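Local atomic coordinates of uncharacterized protein MG027 (Mycoplasma genitalium, PDB entry 1Q8C), a protein that is of unknown function but has an all-helical fold resembling that of NusB proteins, which hints at, without establishing, a role related to theirs. Residues V38-F43 / I60-S65; A104-A109 / K141-L146; L100-V105 / L129-Y134. All blocks are in the same frame, centred on the assembly; numbering follows the deposited sequence.

Contact 1. Residues V38-F43 / I60-S65; sequences VIQADF and IVKAFS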
# COMPACT_ATOMS: atom_id res chain seq x y z
N VAL A 38 -15.62 -8.07 -5.03
CA VAL A 38 -15.17 -9.28 -4.36
C VAL A 38 -14.09 -8.97 -3.31
O VAL A 38 -14.18 -9.48 -2.20
CB VAL A 38 -14.72 -10.34 -5.40
CG1 VAL A 38 -13.98 -11.50 -4.73
CG2 VAL A 38 -15.95 -10.84 -6.18
N ILE A 39 -13.10 -8.13 -3.63
CA ILE A 39 -12.04 -7.78 -2.69
C ILE A 39 -12.61 -7.02 -1.50
O ILE A 39 -12.26 -7.29 -0.34
CB ILE A 39 -10.98 -6.91 -3.36
CG1 ILE A 39 -10.21 -7.68 -4.44
CG2 ILE A 39 -9.97 -6.45 -2.32
CD1 ILE A 39 -9.54 -6.75 -5.50
N GLN A 40 -13.48 -6.05 -1.80
CA GLN A 40 -14.22 -5.30 -0.79
C GLN A 40 -15.02 -6.25 0.12
O GLN A 40 -14.98 -6.07 1.32
CB GLN A 40 -15.14 -4.25 -1.45
CG GLN A 40 -14.38 -3.17 -2.27
CD GLN A 40 -15.29 -2.26 -3.10
OE1 GLN A 40 -16.35 -1.84 -2.63
NE2 GLN A 40 -14.88 -1.96 -4.34
N ALA A 41 -15.73 -7.25 -0.41
CA ALA A 41 -16.43 -8.24 0.44
C ALA A 41 -15.47 -9.20 1.18
O ALA A 41 -15.78 -9.61 2.31
CB ALA A 41 -17.44 -9.03 -0.35
N ASP A 42 -14.32 -9.54 0.57
CA ASP A 42 -13.28 -10.36 1.23
C ASP A 42 -12.73 -9.61 2.47
O ASP A 42 -12.44 -10.22 3.49
CB ASP A 42 -12.08 -10.62 0.28
CG ASP A 42 -12.38 -11.66 -0.83
OD1 ASP A 42 -13.53 -12.10 -0.99
OD2 ASP A 42 -11.48 -12.09 -1.57
N PHE A 43 -12.58 -8.29 2.34
CA PHE A 43 -12.15 -7.42 3.44
C PHE A 43 -13.09 -7.50 4.61
O PHE A 43 -12.64 -7.51 5.74
CB PHE A 43 -12.02 -5.95 3.02
CG PHE A 43 -11.17 -5.10 3.97
CD1 PHE A 43 -9.91 -5.54 4.39
CD2 PHE A 43 -11.61 -3.85 4.38
CE1 PHE A 43 -9.12 -4.76 5.22
CE2 PHE A 43 -10.82 -3.05 5.21
CZ PHE A 43 -9.57 -3.50 5.62
N ILE A 60 -9.80 2.78 1.95
CA ILE A 60 -8.48 2.49 1.35
C ILE A 60 -8.58 1.24 0.47
O ILE A 60 -8.08 1.21 -0.65
CB ILE A 60 -7.37 2.30 2.45
CG1 ILE A 60 -7.14 3.61 3.20
CG2 ILE A 60 -6.02 1.80 1.85
CD1 ILE A 60 -6.27 3.52 4.47
N VAL A 61 -9.21 0.20 0.99
CA VAL A 61 -9.34 -1.08 0.30
C VAL A 61 -10.23 -0.95 -0.94
O VAL A 61 -10.07 -1.67 -1.92
CB VAL A 61 -9.89 -2.14 1.25
CG1 VAL A 61 -10.39 -3.40 0.49
CG2 VAL A 61 -8.82 -2.47 2.29
N LYS A 62 -11.17 -0.03 -0.88
CA LYS A 62 -12.05 0.26 -1.99
C LYS A 62 -11.25 0.93 -3.12
O LYS A 62 -11.40 0.57 -4.28
CB LYS A 62 -13.24 1.11 -1.51
CG LYS A 62 -14.12 1.73 -2.62
CD LYS A 62 -15.56 2.04 -2.15
CE LYS A 62 -16.58 2.05 -3.31
NZ LYS A 62 -16.65 3.33 -4.08
N ALA A 63 -10.42 1.91 -2.79
CA ALA A 63 -9.57 2.58 -3.77
C ALA A 63 -8.59 1.58 -4.39
O ALA A 63 -8.38 1.58 -5.61
CB ALA A 63 -8.84 3.73 -3.11
N PHE A 64 -8.01 0.72 -3.54
CA PHE A 64 -7.12 -0.37 -3.97
C PHE A 64 -7.80 -1.32 -4.97
O PHE A 64 -7.23 -1.68 -6.00
CB PHE A 64 -6.67 -1.19 -2.74
CG PHE A 64 -6.10 -2.52 -3.07
CD1 PHE A 64 -4.80 -2.65 -3.52
CD2 PHE A 64 -6.87 -3.65 -2.96
CE1 PHE A 64 -4.30 -3.89 -3.85
CE2 PHE A 64 -6.37 -4.89 -3.28
CZ PHE A 64 -5.10 -5.01 -3.72
N SER A 65 -9.03 -1.75 -4.63
CA SER A 65 -9.79 -2.71 -5.42
C SER A 65 -10.11 -2.19 -6.81
O SER A 65 -10.18 -2.95 -7.76
CB SER A 65 -11.08 -3.12 -4.71
OG SER A 65 -12.05 -2.08 -4.77
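Val61 meets Phe43 through CG2, which stands 8° off the ring normal and 3.5 Å from the centroid of the Phe43 ring: a CH-pi contact over the middle of one face. Val61 CG1, anti to the backbone N (chi1 166°), turns to the opposing helix as well, lying 3.9 Å from Phe43 CB and 4.2 Å from Ile39 CG2. Lys62 adds less; its aliphatic chain runs beside the Gln40 amide, CE 4.0 Å from OE1, before NZ leads away. The axes of 38-43 and 60-65 approach to 9.2 Å at 151°, so this is antiparallel packing of helices 36-45 and 55-81 within a NusB-like helical bundle, and Phe24 of helix 14-28 meets both Phe43 and Val61. Phe64 receives Ile39 CG2 at its ring edge, 4.0 Å from CE2. Ser65 brings the polar element: Gln40 NE2 donates to Ser65 OG over 2.9 Å, a somewhat bent bond with the hydroxyl tilted out of the amide plane. The same OG donates to Lys62 O at 2.8 Å, so two bonds grip this buried hydroxyl, while Ser65 CB packs against Ile39 CD1.

Contact 2. Residues A104-A109 / K141-L146; sequences AVVLCA and KQTHAL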
# COMPACT_ATOMS: atom_id res chain seq x y z
N ALA A 104 3.05 -4.61 -1.33
CA ALA A 104 1.78 -4.43 -0.61
C ALA A 104 1.80 -3.14 0.19
O ALA A 104 0.78 -2.45 0.30
CB ALA A 104 1.52 -5.64 0.31
N VAL A 105 2.97 -2.83 0.76
CA VAL A 105 3.18 -1.57 1.45
C VAL A 105 3.05 -0.37 0.49
O VAL A 105 2.41 0.62 0.83
CB VAL A 105 4.57 -1.50 2.11
CG1 VAL A 105 4.85 -0.07 2.60
CG2 VAL A 105 4.68 -2.51 3.24
N VAL A 106 3.64 -0.47 -0.70
CA VAL A 106 3.55 0.62 -1.67
C VAL A 106 2.10 0.77 -2.20
O VAL A 106 1.61 1.88 -2.34
CB VAL A 106 4.51 0.44 -2.86
CG1 VAL A 106 4.23 1.50 -3.94
CG2 VAL A 106 5.98 0.56 -2.41
N LEU A 107 1.42 -0.32 -2.50
CA LEU A 107 0.04 -0.22 -2.97
C LEU A 107 -0.89 0.36 -1.91
O LEU A 107 -1.90 0.98 -2.25
CB LEU A 107 -0.48 -1.59 -3.39
CG LEU A 107 0.15 -2.07 -4.69
CD1 LEU A 107 -0.03 -3.56 -4.83
CD2 LEU A 107 -0.44 -1.32 -5.86
N CYS A 108 -0.57 0.18 -0.64
CA CYS A 108 -1.42 0.72 0.42
C CYS A 108 -1.32 2.24 0.44
O CYS A 108 -2.32 2.93 0.57
CB CYS A 108 -1.08 0.10 1.79
SG CYS A 108 -2.04 0.74 3.22
N ALA A 109 -0.09 2.74 0.27
CA ALA A 109 0.20 4.17 0.24
C ALA A 109 -0.49 4.89 -0.93
O ALA A 109 -1.01 6.01 -0.78
CB ALA A 109 1.72 4.39 0.16
N LYS A 141 13.72 1.30 -0.79
CA LYS A 141 12.67 1.46 -1.78
C LYS A 141 11.53 2.16 -1.03
O LYS A 141 10.53 1.55 -0.63
CB LYS A 141 12.28 0.12 -2.40
CG LYS A 141 13.38 -0.51 -3.29
CD LYS A 141 14.62 -0.93 -2.48
CE LYS A 141 15.11 -2.34 -2.80
NZ LYS A 141 15.02 -2.69 -4.25
N GLN A 142 11.80 3.46 -0.80
CA GLN A 142 10.85 4.46 -0.33
C GLN A 142 9.50 4.21 -0.97
O GLN A 142 9.40 3.40 -1.88
CB GLN A 142 11.38 5.87 -0.67
CG GLN A 142 11.17 6.40 -2.11
CD GLN A 142 11.67 5.49 -3.28
OE1 GLN A 142 11.75 5.94 -4.44
NE2 GLN A 142 11.99 4.24 -2.99
N THR A 143 8.47 4.93 -0.53
CA THR A 143 7.18 4.85 -1.24
C THR A 143 7.31 5.78 -2.41
O THR A 143 6.50 6.67 -2.61
CB THR A 143 6.02 5.35 -0.45
OG1 THR A 143 6.06 4.78 0.86
CG2 THR A 143 4.73 4.84 -1.11
N HIS A 144 8.38 5.58 -3.15
CA HIS A 144 8.66 6.44 -4.23
C HIS A 144 8.16 7.87 -3.92
O HIS A 144 6.94 8.15 -3.82
CB HIS A 144 8.14 5.76 -5.48
CG HIS A 144 8.61 4.33 -5.58
ND1 HIS A 144 9.92 4.00 -5.85
CD2 HIS A 144 7.97 3.16 -5.37
CE1 HIS A 144 10.05 2.68 -5.84
NE2 HIS A 144 8.88 2.15 -5.55
N ALA A 145 9.14 8.74 -3.67
CA ALA A 145 8.95 10.18 -3.63
C ALA A 145 8.47 10.54 -5.03
O ALA A 145 7.92 11.62 -5.24
CB ALA A 145 10.29 10.91 -3.30
N LEU A 146 8.69 9.62 -5.97
CA LEU A 146 8.20 9.74 -7.34
C LEU A 146 6.72 9.33 -7.55
O LEU A 146 6.05 9.95 -8.37
CB LEU A 146 9.11 8.97 -8.31
CG LEU A 146 10.46 9.66 -8.57
CD1 LEU A 146 11.59 8.64 -8.59
CD2 LEU A 146 10.45 10.50 -9.87
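Ala109 CB and Thr143 CG2 make the tightest meeting between helical segment 104-109 and the irregular segment 141-146. At 3.3 Å, the methyl-to-methyl distance between Ala109 CB and Thr143 CG2 is shorter than usual van der Waals contact. Thr143 presents this methyl because CG2 is anti to the backbone N (chi1 -48°, measured to OG1). The backbone at Thr143 fits an inverse gamma turn, although the model is strained there and the turn is correspondingly doubtful.

The remaining apolar contacts are looser and converge on Val106. Its CG1 lies 4.4 Å from Thr143 CG2 and also reaches the His144 ring, at the edge and near the ring plane, with CD2 the closest ring atom at 4.3 Å. Val106 CG2 points to another part of the loop, ending 4.5 Å from Gln142 O. The nearest backbones are also those of Val106 and Thr143, whose CA atoms are 5.6 Å apart.

Polar interactions do not cross the contact: no hydrogen bond joins the segments. Within 141-146, His144 ND1 donates weakly to Gln142 OE1, 3.0 Å away with an angle of 126° at the hydrogen. The two segments bury only 179 Å² in total, in keeping with a few methyl groups and a ring edge carrying the contact.

In this all-helical, NusB-like domain, the C-terminal loop after helix 120-133 thus lies against the middle of helix 100-116. Thr143 also touches Ile124 and Ala127 of helix 120-133, whereas Val106 reaches Ile75 of helix 55-81, placing this contact between those two helices.

Contact 3. Residues L100-V105 / L129-Y134; sequences LLTTAV and LIMDHY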
# COMPACT_ATOMS: atom_id res chain seq x y z
N LEU A 100 6.98 -8.85 -2.63
CA LEU A 100 5.53 -8.69 -2.55
C LEU A 100 5.03 -8.00 -1.29
O LEU A 100 3.99 -7.36 -1.32
CB LEU A 100 4.83 -10.04 -2.69
CG LEU A 100 4.63 -10.47 -4.15
CD1 LEU A 100 3.74 -11.71 -4.21
CD2 LEU A 100 4.02 -9.34 -4.98
N LEU A 101 5.73 -8.14 -0.17
CA LEU A 101 5.38 -7.38 1.01
C LEU A 101 5.67 -5.92 0.76
O LEU A 101 4.85 -5.08 1.07
CB LEU A 101 6.13 -7.88 2.25
CG LEU A 101 5.91 -7.18 3.60
CD1 LEU A 101 4.44 -7.08 3.96
CD2 LEU A 101 6.65 -7.96 4.66
N THR A 102 6.83 -5.61 0.18
CA THR A 102 7.18 -4.22 -0.11
C THR A 102 6.22 -3.65 -1.13
O THR A 102 5.88 -2.48 -1.06
CB THR A 102 8.62 -4.08 -0.65
OG1 THR A 102 8.70 -4.68 -1.96
CG2 THR A 102 9.62 -4.83 0.21
N THR A 103 5.78 -4.48 -2.07
CA THR A 103 4.75 -4.07 -3.02
C THR A 103 3.44 -3.76 -2.28
O THR A 103 2.81 -2.76 -2.55
CB THR A 103 4.51 -5.16 -4.12
OG1 THR A 103 5.70 -5.39 -4.88
CG2 THR A 103 3.52 -4.66 -5.17
N ALA A 104 3.05 -4.61 -1.33
CA ALA A 104 1.78 -4.43 -0.61
C ALA A 104 1.80 -3.14 0.19
O ALA A 104 0.78 -2.45 0.30
CB ALA A 104 1.52 -5.64 0.31
N VAL A 105 2.97 -2.83 0.76
CA VAL A 105 3.18 -1.57 1.45
C VAL A 105 3.05 -0.37 0.49
O VAL A 105 2.41 0.62 0.83
CB VAL A 105 4.57 -1.50 2.11
CG1 VAL A 105 4.85 -0.07 2.60
CG2 VAL A 105 4.68 -2.51 3.24
N LEU A 129 7.95 2.96 8.58
CA LEU A 129 7.62 2.45 9.90
C LEU A 129 7.03 1.04 9.82
O LEU A 129 7.29 0.21 10.68
CB LEU A 129 6.64 3.40 10.59
CG LEU A 129 6.77 3.54 12.10
CD1 LEU A 129 8.22 3.81 12.54
CD2 LEU A 129 5.84 4.65 12.58
N ILE A 130 6.23 0.79 8.78
CA ILE A 130 5.65 -0.54 8.54
C ILE A 130 6.71 -1.53 8.04
O ILE A 130 6.70 -2.71 8.39
CB ILE A 130 4.48 -0.42 7.56
CG1 ILE A 130 3.39 0.49 8.17
CG2 ILE A 130 3.96 -1.80 7.19
CD1 ILE A 130 2.04 0.47 7.42
N MET A 131 7.64 -1.05 7.23
CA MET A 131 8.74 -1.88 6.77
C MET A 131 9.59 -2.35 7.96
O MET A 131 10.01 -3.50 8.01
CB MET A 131 9.59 -1.11 5.75
CG MET A 131 8.81 -0.82 4.45
SD MET A 131 8.62 -2.24 3.36
CE MET A 131 10.22 -2.13 2.44
N ASP A 132 9.83 -1.46 8.92
CA ASP A 132 10.54 -1.82 10.15
C ASP A 132 9.76 -2.86 10.95
O ASP A 132 10.35 -3.78 11.53
CB ASP A 132 10.73 -0.59 11.04
CG ASP A 132 11.86 0.31 10.58
OD1 ASP A 132 12.61 -0.08 9.66
OD2 ASP A 132 12.07 1.43 11.11
N HIS A 133 8.44 -2.69 11.00
CA HIS A 133 7.55 -3.60 11.71
C HIS A 133 7.69 -5.02 11.18
O HIS A 133 7.64 -5.98 11.95
CB HIS A 133 6.10 -3.13 11.62
CG HIS A 133 5.11 -4.13 12.11
ND1 HIS A 133 4.67 -5.18 11.33
CD2 HIS A 133 4.48 -4.26 13.30
CE1 HIS A 133 3.81 -5.91 12.02
NE2 HIS A 133 3.68 -5.37 13.22
N TYR A 134 7.88 -5.15 9.86
CA TYR A 134 8.03 -6.45 9.20
C TYR A 134 9.52 -6.78 9.02
O TYR A 134 9.89 -7.67 8.24
CB TYR A 134 7.32 -6.42 7.85
CG TYR A 134 5.81 -6.48 7.91
CD1 TYR A 134 5.03 -5.39 7.53
CD2 TYR A 134 5.15 -7.65 8.31
CE1 TYR A 134 3.64 -5.45 7.56
CE2 TYR A 134 3.76 -7.71 8.34
CZ TYR A 134 3.01 -6.60 7.97
OH TYR A 134 1.64 -6.64 8.00
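Leu101 CG is anti to its backbone N (chi1 179°), which carries CG toward the other helix and Tyr134, whose CG lies anti to its own carbonyl carbon. The two methyls of Leu101 divide the aromatic side chain between them. CD1 sits over the ring centre, 4.0 Å from the Tyr134 centroid and 12° off the normal, which meets the geometry of a CH-pi contact. CD2 packs nearer the root of the side chain, 3.6 Å from Tyr134 CB. The opposite face of the same ring has His133 ND1 over its centre, so the ring lies between the leucine methyl and its sequence neighbour.

Met131 makes its approach differently. Although its CB does not point at helix 100-116, the bends at chi2 and chi3 bring the thioether across to Thr102. The terminal CE reaches Thr102 CG2 at 3.6 Å, while SD rests 4.0 Å from Val105 CG2. That valine methyl has a second partner, Ile130 CG2 at 4.1 Å, and the side chains of Val105 and Ile130 lie alongside one another, running in opposite senses.

No hydrogen bond crosses, so the 278 Å² buried here is held by apolar and CH-pi contacts. The segment axes come within 10.7 Å at 149°, making this an antiparallel helix pair of the NusB-like all-helical fold, spaced by these side chains. Tyr134 is the first residue past helix 120-133 to leave helical geometry. At the start of the other helix, Asp99 OD2 accepts a bond from Thr102 N. Helix 14-28 borders the pair: Arg18 touches Ile130, and Ile19 and Glu23 touch Tyr134. Gln136, in the loop after helix 120-133, touches Leu101 and Thr102.

All three contacts are largely buried, but contact 1 lies farthest from the chain centre, about 12 Å, against about 6 Å for contact 2 and 8 Å for contact 3. The segments of contacts 2 and 3 overlap at Ala104 and Val105 of helix 100-116, though only in contact 3 does Val105 touch the partner; one packs that helix against a loop, the other against helix 120-133. Contact 1 joins a separate helix pair and lies across the chain's centre from contact 3, though Ile60 CG2 touches Cys108 O (4.1 Å) to connect it with contact 2. The chemistry differs as well: the more peripheral contact 1 includes an amide-hydroxyl bond and an exposed lysine, whereas contacts 2 and 3 have no hydrogen bond across them.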